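Local coordinates for CDC48 domain-containing protein (Pyrococcus horikoshii, PDB 4UZR) that is of unknown function but forms oligomers built round a 12-bladed beta-propeller and may bind ATP, at residues K5-P10 and K49-Y54; L88-I93 and V125-V130; G82-I87 and I96-E101; V31-V36 and Y54-R59. All coordinates share one frame; numbering follows the deposited sequence.

In the fold
Interactions 1 and 4 belong to the N-terminal half of the chain, interactions 2 and 3 to the C-terminal half; the centres of interactions 1 and 2 lie 30 Å apart. Interactions 1 and 4 touch, with Val50 backbone bonds to Gly34 and Asp35, and share Tyr54. Interactions 2 and 3 both draw on strands 83-89 and 92-97. Interaction 1 has no fully exposed touching residue; the others mix buried and exposed ones. Backbone ladders carry interactions 1 and 3, each with a classic beta bulge. Interaction 4 joins a short ladder to an exposed turn, whereas interaction 2 rests on side-chain packing between two hairpin turns. Interactions 1, 2 and 3 also meet a neighbouring subunit.

Interaction 1: residues K5-P10 and K49-Y54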
loop_
_atom_site.group_PDB
_atom_site.type_symbol
_atom_site.label_atom_id
_atom_site.label_comp_id
_atom_site.label_asym_id
_atom_site.label_seq_id
_atom_site.Cartn_x
_atom_site.Cartn_y
_atom_site.Cartn_z
ATOM N N LYS A 5 -25.176 -30.024 -4.488
ATOM C CA LYS A 5 -24.243 -29.288 -5.328
ATOM C C LYS A 5 -22.858 -29.889 -5.150
ATOM O O LYS A 5 -22.269 -29.807 -4.062
ATOM C CB LYS A 5 -24.242 -27.802 -4.967
ATOM C CG LYS A 5 -25.539 -27.087 -5.320
ATOM C CD LYS A 5 -25.491 -25.613 -4.953
ATOM C CE LYS A 5 -26.771 -24.906 -5.376
ATOM N NZ LYS A 5 -27.101 -23.752 -4.493
ATOM N N LEU A 6 -22.354 -30.487 -6.230
ATOM C CA LEU A 6 -21.129 -31.279 -6.206
ATOM C C LEU A 6 -20.087 -30.779 -7.199
ATOM O O LEU A 6 -20.408 -30.057 -8.143
ATOM C CB LEU A 6 -21.451 -32.729 -6.569
ATOM C CG LEU A 6 -22.573 -33.447 -5.824
ATOM C CD1 LEU A 6 -22.888 -34.759 -6.523
ATOM C CD2 LEU A 6 -22.185 -33.684 -4.376
ATOM N N LYS A 7 -18.841 -31.195 -6.987
ATOM C CA LYS A 7 -17.758 -30.933 -7.930
ATOM C C LYS A 7 -16.632 -31.948 -7.742
ATOM O O LYS A 7 -16.339 -32.354 -6.618
ATOM C CB LYS A 7 -17.223 -29.505 -7.776
ATOM C CG LYS A 7 -16.394 -29.254 -6.526
ATOM C CD LYS A 7 -15.913 -27.810 -6.464
ATOM C CE LYS A 7 -15.226 -27.509 -5.139
ATOM N NZ LYS A 7 -13.796 -27.134 -5.321
ATOM N N PRO A 8 -16.003 -32.369 -8.850
ATOM C CA PRO A 8 -14.895 -33.329 -8.783
ATOM C C PRO A 8 -13.640 -32.670 -8.216
ATOM O O PRO A 8 -13.436 -31.477 -8.433
ATOM C CB PRO A 8 -14.684 -33.716 -10.246
ATOM C CG PRO A 8 -15.159 -32.533 -11.018
ATOM C CD PRO A 8 -16.313 -31.975 -10.236
ATOM N N LEU A 9 -12.819 -33.430 -7.496
ATOM C CA LEU A 9 -11.589 -32.875 -6.934
ATOM C C LEU A 9 -10.522 -32.644 -8.011
ATOM O O LEU A 9 -9.988 -31.538 -8.113
ATOM C CB LEU A 9 -11.053 -33.733 -5.777
ATOM C CG LEU A 9 -11.939 -33.868 -4.537
ATOM C CD1 LEU A 9 -11.191 -34.573 -3.415
ATOM C CD2 LEU A 9 -12.433 -32.506 -4.082
ATOM N N PRO A 10 -10.199 -33.673 -8.818
ATOM C CA PRO A 10 -9.386 -33.306 -9.979
ATOM C C PRO A 10 -10.290 -32.759 -11.079
ATOM O O PRO A 10 -11.313 -33.368 -11.392
ATOM C CB PRO A 10 -8.764 -34.636 -10.401
ATOM C CG PRO A 10 -9.756 -35.656 -9.986
ATOM C CD PRO A 10 -10.420 -35.131 -8.741
ATOM N N LYS A 49 -16.449 -33.460 -4.144
ATOM C CA LYS A 49 -16.732 -32.718 -2.923
ATOM C C LYS A 49 -18.169 -32.220 -2.946
ATOM O O LYS A 49 -18.642 -31.708 -3.961
ATOM C CB LYS A 49 -15.774 -31.537 -2.755
ATOM C CG LYS A 49 -15.969 -30.770 -1.449
ATOM C CD LYS A 49 -14.744 -29.942 -1.095
ATOM C CE LYS A 49 -14.954 -29.161 0.199
ATOM N NZ LYS A 49 -14.593 -29.963 1.410
ATOM N N VAL A 50 -18.869 -32.392 -1.832
ATOM C CA VAL A 50 -20.219 -31.870 -1.714
ATOM C C VAL A 50 -20.144 -30.389 -1.374
ATOM O O VAL A 50 -20.063 -30.013 -0.203
ATOM C CB VAL A 50 -21.027 -32.615 -0.642
ATOM C CG1 VAL A 50 -22.469 -32.125 -0.630
ATOM C CG2 VAL A 50 -20.976 -34.113 -0.898
ATOM N N VAL A 51 -20.149 -29.559 -2.412
ATOM C CA VAL A 51 -20.061 -28.113 -2.256
ATOM C C VAL A 51 -21.180 -27.624 -1.354
ATOM O O VAL A 51 -20.962 -26.797 -0.468
ATOM C CB VAL A 51 -20.138 -27.388 -3.613
ATOM C CG1 VAL A 51 -20.088 -25.879 -3.417
ATOM C CG2 VAL A 51 -19.014 -27.848 -4.518
ATOM N N GLN A 52 -22.382 -28.146 -1.575
ATOM C CA GLN A 52 -23.493 -27.819 -0.687
ATOM C C GLN A 52 -24.560 -28.905 -0.666
ATOM O O GLN A 52 -24.885 -29.489 -1.692
ATOM C CB GLN A 52 -24.116 -26.467 -1.052
ATOM C CG GLN A 52 -25.148 -25.972 -0.043
ATOM C CD GLN A 52 -25.753 -24.633 -0.422
ATOM O OE1 GLN A 52 -25.902 -24.318 -1.603
ATOM N NE2 GLN A 52 -26.110 -23.840 0.582
ATOM N N ALA A 53 -25.096 -29.175 0.517
ATOM C CA ALA A 53 -26.218 -30.090 0.647
ATOM C C ALA A 53 -27.373 -29.332 1.280
ATOM O O ALA A 53 -27.254 -28.834 2.398
ATOM C CB ALA A 53 -25.833 -31.291 1.492
ATOM N N TYR A 54 -28.487 -29.230 0.561
ATOM C CA TYR A 54 -29.644 -28.511 1.084
ATOM C C TYR A 54 -30.872 -29.406 1.190
ATOM O O TYR A 54 -31.483 -29.758 0.182
ATOM C CB TYR A 54 -29.960 -27.279 0.233
ATOM C CG TYR A 54 -31.001 -26.365 0.850
ATOM C CD1 TYR A 54 -30.651 -25.443 1.829
ATOM C CD2 TYR A 54 -32.332 -26.427 0.454
ATOM C CE1 TYR A 54 -31.599 -24.608 2.396
ATOM C CE2 TYR A 54 -33.286 -25.595 1.014
ATOM C CZ TYR A 54 -32.913 -24.688 1.985
ATOM O OH TYR A 54 -33.859 -23.858 2.547
#
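Lys5 and Gln52 form an antiparallel hydrogen-bonded pair, with Lys5 N to Gln52 O at 2.9 Å and Gln52 N to Lys5 O at 3.0 Å. Their side chains flank each other with a common heading. From Lys5 CB, 3.7 Å from Gln52 O, the chain leaves with CG anti to the carbonyl carbon (chi1 -68°) and stays extended. CD then passes 3.6 Å from Gln52 OE1, CE follows at 3.9 Å from Gln52 OE1, and NZ ends in a hydrogen bond to OE1 of 3.2 Å, nearly along the C=O axis. An alanine here would probably leave Gln52 OE1 without this donor and its amide freer to turn. Beyond the pair, Tyr113 and Arg114 of a neighbouring subunit pack against Gln52 and Lys5 respectively. Farther along, Lys7 and Lys49 exchange two backbone bonds, and Lys7 lays its CG, CD and CE past Val51 CG2, CG at 3.6 Å, the two side chains crossing at about a right angle. On the other face Leu6 CD2 rests 3.7 Å from Val50 CG2. Val51 and Gln52 both face Lys5, which defines a classic beta bulge at the corner of strand 44-54, within a mixed sheet consistent with the beta-clam of this protein.

Interaction 2: residues L88-I93 and V125-V130; sequences LDENLI and VRNDLV
Asp89 and Val125 run antiparallel alongside each other, with Asp89 CB 3.7 Å from Val125 CG1. Asp89 CG stands anti to the backbone N (chi1 -156°), which sets it 4.0 Å from Val125 CG1. Of the carboxylate oxygens, OD2 lies 3.8 Å from Val125 CG1 and OD1 3.7 Å from Asn127 N. An alanine here would keep the CB contact but would probably open a gap beside Val125 CG1 where the carboxylate had lain. Glu90 and Asn127 are neighbours with a shared heading, their carboxylate and amide planes only 5° apart; the amide may be turned over in the model, so the pairing of their polar atoms remains uncertain. Leu92 approaches differently, with one branch: CD1 lies 3.6 Å from Asn127 O and 4.0 Å from Val130 CG2, its side chain slanting across that of Val130. The contact therefore rests on packing and polar proximity, without a clear bond between the segments. Each segment is itself closed by a tight turn, type II from Asp89 to Leu92 and type II' from Arg126 to Leu129, the latter with two backbone bonds. Outside this contact, Arg126 meets Asp89 of a neighbouring subunit in a long, weak ion pair. The two hairpin turns join strands 83-89 and 92-97 of one antiparallel sheet and strands 122-126 and 129-133 of the next, consistent with adjacent blades of the propeller, and Leu92 and Val130 both pack on Ile104 of strand 101-106.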
loop_
_atom_site.group_PDB
_atom_site.type_symbol
_atom_site.label_atom_id
_atom_site.label_comp_id
_atom_site.label_asym_id
_atom_site.label_seq_id
_atom_site.Cartn_x
_atom_site.Cartn_y
_atom_site.Cartn_z
ATOM N N LEU A 88 -16.010 -8.155 11.740
ATOM C CA LEU A 88 -15.180 -8.845 10.761
ATOM C C LEU A 88 -13.953 -8.011 10.408
ATOM O O LEU A 88 -14.070 -6.919 9.853
ATOM C CB LEU A 88 -15.997 -9.166 9.508
ATOM C CG LEU A 88 -15.271 -9.874 8.364
ATOM C CD1 LEU A 88 -14.618 -11.155 8.856
ATOM C CD2 LEU A 88 -16.233 -10.164 7.223
ATOM N N ASP A 89 -12.776 -8.530 10.741
ATOM C CA ASP A 89 -11.526 -7.838 10.463
ATOM C C ASP A 89 -10.636 -8.716 9.584
ATOM O O ASP A 89 -11.111 -9.672 8.970
ATOM C CB ASP A 89 -10.818 -7.489 11.778
ATOM C CG ASP A 89 -9.862 -6.314 11.643
ATOM O OD1 ASP A 89 -8.790 -6.481 11.023
ATOM O OD2 ASP A 89 -10.190 -5.221 12.150
ATOM N N GLU A 90 -9.349 -8.390 9.528
ATOM C CA GLU A 90 -8.401 -9.115 8.690
ATOM C C GLU A 90 -8.158 -10.522 9.228
ATOM O O GLU A 90 -7.388 -10.709 10.171
ATOM C CB GLU A 90 -7.086 -8.338 8.589
ATOM C CG GLU A 90 -7.232 -6.987 7.904
ATOM C CD GLU A 90 -6.152 -5.997 8.296
ATOM O OE1 GLU A 90 -5.492 -6.214 9.334
ATOM O OE2 GLU A 90 -5.968 -4.999 7.568
ATOM N N ASN A 91 -8.835 -11.498 8.626
ATOM C CA ASN A 91 -8.725 -12.903 9.018
ATOM C C ASN A 91 -9.164 -13.155 10.460
ATOM O O ASN A 91 -8.723 -14.111 11.095
ATOM C CB ASN A 91 -7.310 -13.439 8.779
ATOM N N LEU A 92 -10.030 -12.285 10.965
ATOM C CA LEU A 92 -10.599 -12.434 12.297
ATOM C C LEU A 92 -12.110 -12.237 12.262
ATOM O O LEU A 92 -12.605 -11.253 11.716
ATOM C CB LEU A 92 -9.985 -11.421 13.265
ATOM C CG LEU A 92 -8.816 -11.838 14.159
ATOM C CD1 LEU A 92 -8.783 -10.961 15.402
ATOM C CD2 LEU A 92 -8.900 -13.308 14.538
ATOM N N ILE A 93 -12.838 -13.178 12.849
ATOM C CA ILE A 93 -14.279 -13.044 12.990
ATOM C C ILE A 93 -14.622 -13.014 14.477
ATOM O O ILE A 93 -14.355 -13.969 15.199
ATOM C CB ILE A 93 -15.027 -14.197 12.286
ATOM C CG1 ILE A 93 -14.620 -14.271 10.812
ATOM C CG2 ILE A 93 -16.532 -14.017 12.403
ATOM C CD1 ILE A 93 -15.088 -15.523 10.105
ATOM N N VAL A 125 -11.758 -4.159 17.766
ATOM C CA VAL A 125 -10.935 -5.081 16.990
ATOM C C VAL A 125 -10.021 -4.327 16.030
ATOM O O VAL A 125 -10.469 -3.450 15.296
ATOM C CB VAL A 125 -11.802 -6.073 16.175
ATOM C CG1 VAL A 125 -10.920 -7.045 15.406
ATOM C CG2 VAL A 125 -12.757 -6.831 17.082
ATOM N N ARG A 126 -8.737 -4.676 16.046
ATOM C CA ARG A 126 -7.757 -4.123 15.112
ATOM C C ARG A 126 -6.589 -5.078 14.911
ATOM O O ARG A 126 -5.839 -5.352 15.848
ATOM C CB ARG A 126 -7.241 -2.761 15.581
ATOM C CG ARG A 126 -6.115 -2.219 14.709
ATOM C CD ARG A 126 -5.619 -0.865 15.183
ATOM N NE ARG A 126 -5.557 0.108 14.095
ATOM C CZ ARG A 126 -4.491 0.285 13.321
ATOM N NH1 ARG A 126 -3.398 -0.443 13.511
ATOM N NH2 ARG A 126 -4.514 1.192 12.354
ATOM N N ASN A 127 -6.451 -5.583 13.689
ATOM C CA ASN A 127 -5.393 -6.530 13.337
ATOM C C ASN A 127 -5.440 -7.821 14.155
ATOM O O ASN A 127 -6.348 -8.640 13.995
ATOM C CB ASN A 127 -4.008 -5.878 13.440
ATOM C CG ASN A 127 -3.855 -4.678 12.522
ATOM O OD1 ASN A 127 -4.510 -4.589 11.484
ATOM N ND2 ASN A 127 -2.986 -3.749 12.903
ATOM N N ASP A 128 -4.450 -7.995 15.024
ATOM C CA ASP A 128 -4.339 -9.197 15.840
ATOM C C ASP A 128 -4.926 -8.994 17.234
ATOM O O ASP A 128 -4.970 -9.924 18.036
ATOM C CB ASP A 128 -2.871 -9.617 15.961
ATOM C CG ASP A 128 -2.307 -10.153 14.660
ATOM O OD1 ASP A 128 -3.102 -10.525 13.773
ATOM O OD2 ASP A 128 -1.065 -10.204 14.526
ATOM N N LEU A 129 -5.378 -7.778 17.519
ATOM C CA LEU A 129 -5.802 -7.427 18.870
ATOM C C LEU A 129 -7.317 -7.357 19.026
ATOM O O LEU A 129 -8.014 -6.786 18.189
ATOM C CB LEU A 129 -5.173 -6.096 19.301
ATOM C CG LEU A 129 -3.812 -6.115 20.011
ATOM C CD1 LEU A 129 -2.864 -7.149 19.420
ATOM C CD2 LEU A 129 -3.176 -4.730 19.986
ATOM N N VAL A 130 -7.817 -7.955 20.103
ATOM C CA VAL A 130 -9.218 -7.824 20.481
ATOM C C VAL A 130 -9.302 -7.256 21.893
ATOM O O VAL A 130 -8.828 -7.868 22.844
ATOM C CB VAL A 130 -9.956 -9.176 20.426
ATOM C CG1 VAL A 130 -11.399 -9.012 20.872
ATOM C CG2 VAL A 130 -9.895 -9.756 19.023
#

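Interaction 3: residues G82-I87 and I96-E101; sequences GIKDVI and ITEENE
Ile83 stands opposite Thr97 in a non-hydrogen-bonded antiparallel pair and Asp85 opposite Ile96 in a hydrogen-bonded one, the register shifting by one residue between them. Lys84 and Asp85 consequently both face Ile96, and Ile96 O is gripped by two donors, Lys84 N at 2.9 Å and Asp85 N at 3.2 Å. This is a classic beta bulge, set in the hairpin of strands 83-89 and 92-97 that starts a four-stranded sheet of the propeller half. Glu98 bends back at chi2 (-45°), turning CD toward Lys84. Its OE2 then rests 3.3 Å from Lys84 CB, against the root of the lysine, while the charged ends stay apart, Lys84 NZ to Glu98 OE1 being 6.3 Å. The same side chain passes over Gly82, with Glu98 CG 3.3 Å from Gly82 O, an oxygen that also takes a weak bond from Glu98 N. Thr97 holds OG1 between its backbone N and carbonyl carbon, where it accepts from Glu101 N at 3.1 Å, just past the type I turn from Thr97 to Asn100. Asp85 OD1 makes a salt bridge with Lys122 of a neighbouring subunit.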
loop_
_atom_site.group_PDB
_atom_site.type_symbol
_atom_site.label_atom_id
_atom_site.label_comp_id
_atom_site.label_asym_id
_atom_site.label_seq_id
_atom_site.Cartn_x
_atom_site.Cartn_y
_atom_site.Cartn_z
ATOM N N GLY A 82 -28.400 -16.912 19.595
ATOM C CA GLY A 82 -28.594 -15.502 19.879
ATOM C C GLY A 82 -27.370 -14.642 19.641
ATOM O O GLY A 82 -26.771 -14.124 20.584
ATOM N N ILE A 83 -26.992 -14.490 18.377
ATOM C CA ILE A 83 -25.866 -13.637 18.025
ATOM C C ILE A 83 -26.291 -12.172 17.984
ATOM O O ILE A 83 -27.096 -11.768 17.145
ATOM C CB ILE A 83 -25.245 -14.042 16.684
ATOM C CG1 ILE A 83 -24.736 -15.484 16.758
ATOM C CG2 ILE A 83 -24.123 -13.090 16.320
ATOM C CD1 ILE A 83 -24.032 -15.959 15.505
ATOM N N LYS A 84 -25.741 -11.384 18.901
ATOM C CA LYS A 84 -26.095 -9.975 19.035
ATOM C C LYS A 84 -25.387 -9.103 18.004
ATOM O O LYS A 84 -25.996 -8.210 17.415
ATOM C CB LYS A 84 -25.780 -9.484 20.451
ATOM C CG LYS A 84 -26.147 -8.030 20.711
ATOM C CD LYS A 84 -25.875 -7.644 22.159
ATOM C CE LYS A 84 -25.607 -6.152 22.298
ATOM N NZ LYS A 84 -24.794 -5.845 23.508
ATOM N N ASP A 85 -24.104 -9.369 17.783
ATOM C CA ASP A 85 -23.321 -8.577 16.842
ATOM C C ASP A 85 -22.069 -9.325 16.404
ATOM O O ASP A 85 -21.569 -10.195 17.115
ATOM C CB ASP A 85 -22.945 -7.227 17.457
ATOM C CG ASP A 85 -22.489 -6.220 16.420
ATOM O OD1 ASP A 85 -22.707 -6.466 15.215
ATOM O OD2 ASP A 85 -21.923 -5.178 16.809
ATOM N N VAL A 86 -21.570 -8.979 15.222
ATOM C CA VAL A 86 -20.393 -9.629 14.666
ATOM C C VAL A 86 -19.444 -8.592 14.078
ATOM O O VAL A 86 -19.865 -7.690 13.352
ATOM C CB VAL A 86 -20.775 -10.652 13.573
ATOM C CG1 VAL A 86 -19.536 -11.179 12.866
ATOM C CG2 VAL A 86 -21.558 -11.798 14.176
ATOM N N ILE A 87 -18.164 -8.726 14.400
ATOM C CA ILE A 87 -17.143 -7.843 13.857
ATOM C C ILE A 87 -16.200 -8.637 12.963
ATOM O O ILE A 87 -15.659 -9.666 13.370
ATOM C CB ILE A 87 -16.340 -7.159 14.980
ATOM C CG1 ILE A 87 -17.280 -6.394 15.915
ATOM C CG2 ILE A 87 -15.297 -6.222 14.393
ATOM C CD1 ILE A 87 -16.632 -5.957 17.210
ATOM N N ILE A 96 -20.319 -11.630 19.338
ATOM C CA ILE A 96 -20.807 -11.293 20.670
ATOM C C ILE A 96 -22.250 -11.767 20.804
ATOM O O ILE A 96 -23.074 -11.473 19.942
ATOM C CB ILE A 96 -20.752 -9.774 20.911
ATOM C CG1 ILE A 96 -19.378 -9.221 20.525
ATOM C CG2 ILE A 96 -21.074 -9.451 22.359
ATOM C CD1 ILE A 96 -19.348 -7.713 20.371
ATOM N N THR A 97 -22.554 -12.505 21.871
ATOM C CA THR A 97 -23.891 -13.080 22.036
ATOM C C THR A 97 -24.781 -12.247 22.956
ATOM O O THR A 97 -24.351 -11.234 23.507
ATOM C CB THR A 97 -23.846 -14.520 22.576
ATOM O OG1 THR A 97 -23.593 -14.496 23.987
ATOM C CG2 THR A 97 -22.774 -15.335 21.863
ATOM N N GLU A 98 -26.019 -12.701 23.120
ATOM C CA GLU A 98 -27.009 -11.999 23.921
ATOM C C GLU A 98 -26.616 -11.945 25.396
ATOM O O GLU A 98 -26.847 -10.942 26.071
ATOM C CB GLU A 98 -28.371 -12.688 23.792
ATOM C CG GLU A 98 -29.008 -12.621 22.402
ATOM C CD GLU A 98 -28.942 -11.247 21.760
ATOM O OE1 GLU A 98 -29.171 -10.235 22.455
ATOM O OE2 GLU A 98 -28.655 -11.187 20.545
ATOM N N GLU A 99 -26.012 -13.022 25.890
ATOM C CA GLU A 99 -25.612 -13.097 27.292
ATOM C C GLU A 99 -24.150 -12.708 27.494
ATOM O O GLU A 99 -23.476 -13.223 28.389
ATOM C CB GLU A 99 -25.884 -14.488 27.871
ATOM C CG GLU A 99 -25.173 -15.631 27.177
ATOM C CD GLU A 99 -25.550 -16.975 27.769
ATOM O OE1 GLU A 99 -25.560 -17.094 29.013
ATOM O OE2 GLU A 99 -25.834 -17.912 26.994
ATOM N N ASN A 100 -23.669 -11.808 26.642
ATOM C CA ASN A 100 -22.325 -11.253 26.766
ATOM C C ASN A 100 -21.203 -12.291 26.684
ATOM O O ASN A 100 -20.249 -12.261 27.459
ATOM C CB ASN A 100 -22.209 -10.423 28.049
ATOM C CG ASN A 100 -23.093 -9.190 28.028
ATOM O OD1 ASN A 100 -23.388 -8.642 26.967
ATOM N ND2 ASN A 100 -23.534 -8.756 29.206
ATOM N N GLU A 101 -21.343 -13.219 25.746
ATOM C CA GLU A 101 -20.295 -14.181 25.438
ATOM C C GLU A 101 -19.535 -13.674 24.218
ATOM O O GLU A 101 -20.143 -13.218 23.248
ATOM C CB GLU A 101 -20.919 -15.540 25.128
ATOM C CG GLU A 101 -20.233 -16.737 25.750
ATOM C CD GLU A 101 -21.080 -17.989 25.642
ATOM O OE1 GLU A 101 -22.297 -17.903 25.917
ATOM O OE2 GLU A 101 -20.534 -19.052 25.278
#

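Interaction 4: residues V31-V36 and Y54-R59; sequences VRTGDV and YPSPLR
Arg32 and Pro57 flank each other with the same heading: Pro57 CB approaches the flat guanidinium obliquely, 3.7 Å from Arg32 NE, and sits 3.6 Å from Arg32 CG on the aliphatic part of the chain. A second flat group, the Asp35 carboxylate, is met by Arg32 N from above its plane, about 46° out of it, in a hydrogen bond through OD2. That bond lies inside a type II beta turn from Arg32 to Asp35, which leaves the short antiparallel ladder of strands 30-31 and 58-59. In the ladder Val31 pairs with Leu58: Val31 N donates to Leu58 O at 3.0 Å, almost straight at 171°, and Leu58 N returns a bond to Val31 O. Their side chains share a face of the sheet, where Leu58 CD2 touches Val31 CB at 3.9 Å and Leu4 of strand 3-8 packs on both. The peptide bond before Pro57 is cis. Just ahead of it, Ser56 holds OG anti to its backbone N (chi1 167°) and accepts from Thr33 N at 3.1 Å, tying the turn to the loop that leads into strand 58-59. Thr33 OG1, 3.3 Å from Ser56 CB, accepts a hydrogen bond from Ala53 N.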
loop_
_atom_site.group_PDB
_atom_site.type_symbol
_atom_site.label_atom_id
_atom_site.label_comp_id
_atom_site.label_asym_id
_atom_site.label_seq_id
_atom_site.Cartn_x
_atom_site.Cartn_y
_atom_site.Cartn_z
ATOM N N VAL A 31 -25.679 -37.850 3.042
ATOM C CA VAL A 31 -24.681 -36.932 2.507
ATOM C C VAL A 31 -24.738 -35.596 3.247
ATOM O O VAL A 31 -25.812 -35.022 3.429
ATOM C CB VAL A 31 -24.887 -36.702 0.998
ATOM C CG1 VAL A 31 -23.998 -35.578 0.501
ATOM C CG2 VAL A 31 -24.622 -37.985 0.226
ATOM N N ARG A 32 -23.573 -35.114 3.676
ATOM C CA ARG A 32 -23.464 -33.851 4.402
ATOM C C ARG A 32 -22.621 -32.835 3.631
ATOM O O ARG A 32 -21.845 -33.206 2.750
ATOM C CB ARG A 32 -22.840 -34.113 5.774
ATOM C CG ARG A 32 -23.836 -34.525 6.843
ATOM C CD ARG A 32 -23.207 -35.529 7.799
ATOM N NE ARG A 32 -24.128 -35.953 8.850
ATOM C CZ ARG A 32 -23.845 -35.905 10.147
ATOM N NH1 ARG A 32 -22.661 -35.465 10.552
ATOM N NH2 ARG A 32 -24.739 -36.307 11.041
ATOM N N THR A 33 -22.771 -31.555 3.962
ATOM C CA THR A 33 -21.938 -30.515 3.363
ATOM C C THR A 33 -20.467 -30.725 3.717
ATOM O O THR A 33 -20.118 -30.865 4.889
ATOM C CB THR A 33 -22.360 -29.110 3.832
ATOM O OG1 THR A 33 -23.731 -28.877 3.492
ATOM C CG2 THR A 33 -21.493 -28.047 3.171
ATOM N N GLY A 34 -19.608 -30.744 2.703
ATOM C CA GLY A 34 -18.183 -30.901 2.925
ATOM C C GLY A 34 -17.689 -32.318 2.705
ATOM O O GLY A 34 -16.483 -32.562 2.672
ATOM N N ASP A 35 -18.622 -33.256 2.563
ATOM C CA ASP A 35 -18.280 -34.664 2.370
ATOM C C ASP A 35 -17.512 -34.918 1.076
ATOM O O ASP A 35 -17.653 -34.180 0.100
ATOM C CB ASP A 35 -19.538 -35.537 2.393
ATOM C CG ASP A 35 -20.119 -35.689 3.781
ATOM O OD1 ASP A 35 -19.416 -35.364 4.763
ATOM O OD2 ASP A 35 -21.274 -36.153 3.892
ATOM N N VAL A 36 -16.698 -35.968 1.079
ATOM C CA VAL A 36 -15.968 -36.380 -0.115
ATOM C C VAL A 36 -16.383 -37.792 -0.517
ATOM O O VAL A 36 -16.247 -38.736 0.262
ATOM C CB VAL A 36 -14.445 -36.338 0.104
ATOM C CG1 VAL A 36 -13.718 -36.828 -1.139
ATOM C CG2 VAL A 36 -14.002 -34.931 0.466
ATOM N N TYR A 54 -28.487 -29.230 0.561
ATOM C CA TYR A 54 -29.644 -28.511 1.084
ATOM C C TYR A 54 -30.872 -29.406 1.190
ATOM O O TYR A 54 -31.483 -29.758 0.182
ATOM C CB TYR A 54 -29.960 -27.279 0.233
ATOM C CG TYR A 54 -31.001 -26.365 0.850
ATOM C CD1 TYR A 54 -30.651 -25.443 1.829
ATOM C CD2 TYR A 54 -32.332 -26.427 0.454
ATOM C CE1 TYR A 54 -31.599 -24.608 2.396
ATOM C CE2 TYR A 54 -33.286 -25.595 1.014
ATOM C CZ TYR A 54 -32.913 -24.688 1.985
ATOM O OH TYR A 54 -33.859 -23.858 2.547
ATOM N N PRO A 55 -31.238 -29.774 2.424
ATOM C CA PRO A 55 -30.532 -29.360 3.640
ATOM C C PRO A 55 -29.379 -30.304 3.980
ATOM O O PRO A 55 -29.125 -31.254 3.243
ATOM C CB PRO A 55 -31.623 -29.425 4.716
ATOM C CG PRO A 55 -32.759 -30.229 4.109
ATOM C CD PRO A 55 -32.372 -30.655 2.730
ATOM N N SER A 56 -28.676 -30.030 5.074
ATOM C CA SER A 56 -27.584 -30.893 5.512
ATOM C C SER A 56 -27.702 -31.168 7.010
ATOM O O SER A 56 -27.755 -30.234 7.807
ATOM C CB SER A 56 -26.232 -30.256 5.179
ATOM O OG SER A 56 -25.166 -30.915 5.838
ATOM N N PRO A 57 -27.752 -32.455 7.401
ATOM C CA PRO A 57 -27.616 -33.646 6.551
ATOM C C PRO A 57 -28.870 -33.976 5.744
ATOM O O PRO A 57 -29.953 -33.469 6.039
ATOM C CB PRO A 57 -27.340 -34.764 7.559
ATOM C CG PRO A 57 -27.968 -34.306 8.826
ATOM C CD PRO A 57 -28.043 -32.804 8.803
ATOM N N LEU A 58 -28.711 -34.828 4.735
ATOM C CA LEU A 58 -29.817 -35.220 3.866
ATOM C C LEU A 58 -29.719 -36.688 3.450
ATOM O O LEU A 58 -28.622 -37.227 3.304
ATOM C CB LEU A 58 -29.884 -34.295 2.641
ATOM C CG LEU A 58 -29.897 -34.823 1.202
ATOM C CD1 LEU A 58 -30.406 -33.735 0.283
ATOM C CD2 LEU A 58 -28.508 -35.254 0.748
ATOM N N ARG A 59 -30.868 -37.330 3.265
ATOM C CA ARG A 59 -30.898 -38.704 2.777
ATOM C C ARG A 59 -31.275 -38.718 1.300
ATOM O O ARG A 59 -32.341 -38.235 0.917
ATOM C CB ARG A 59 -31.884 -39.545 3.591
#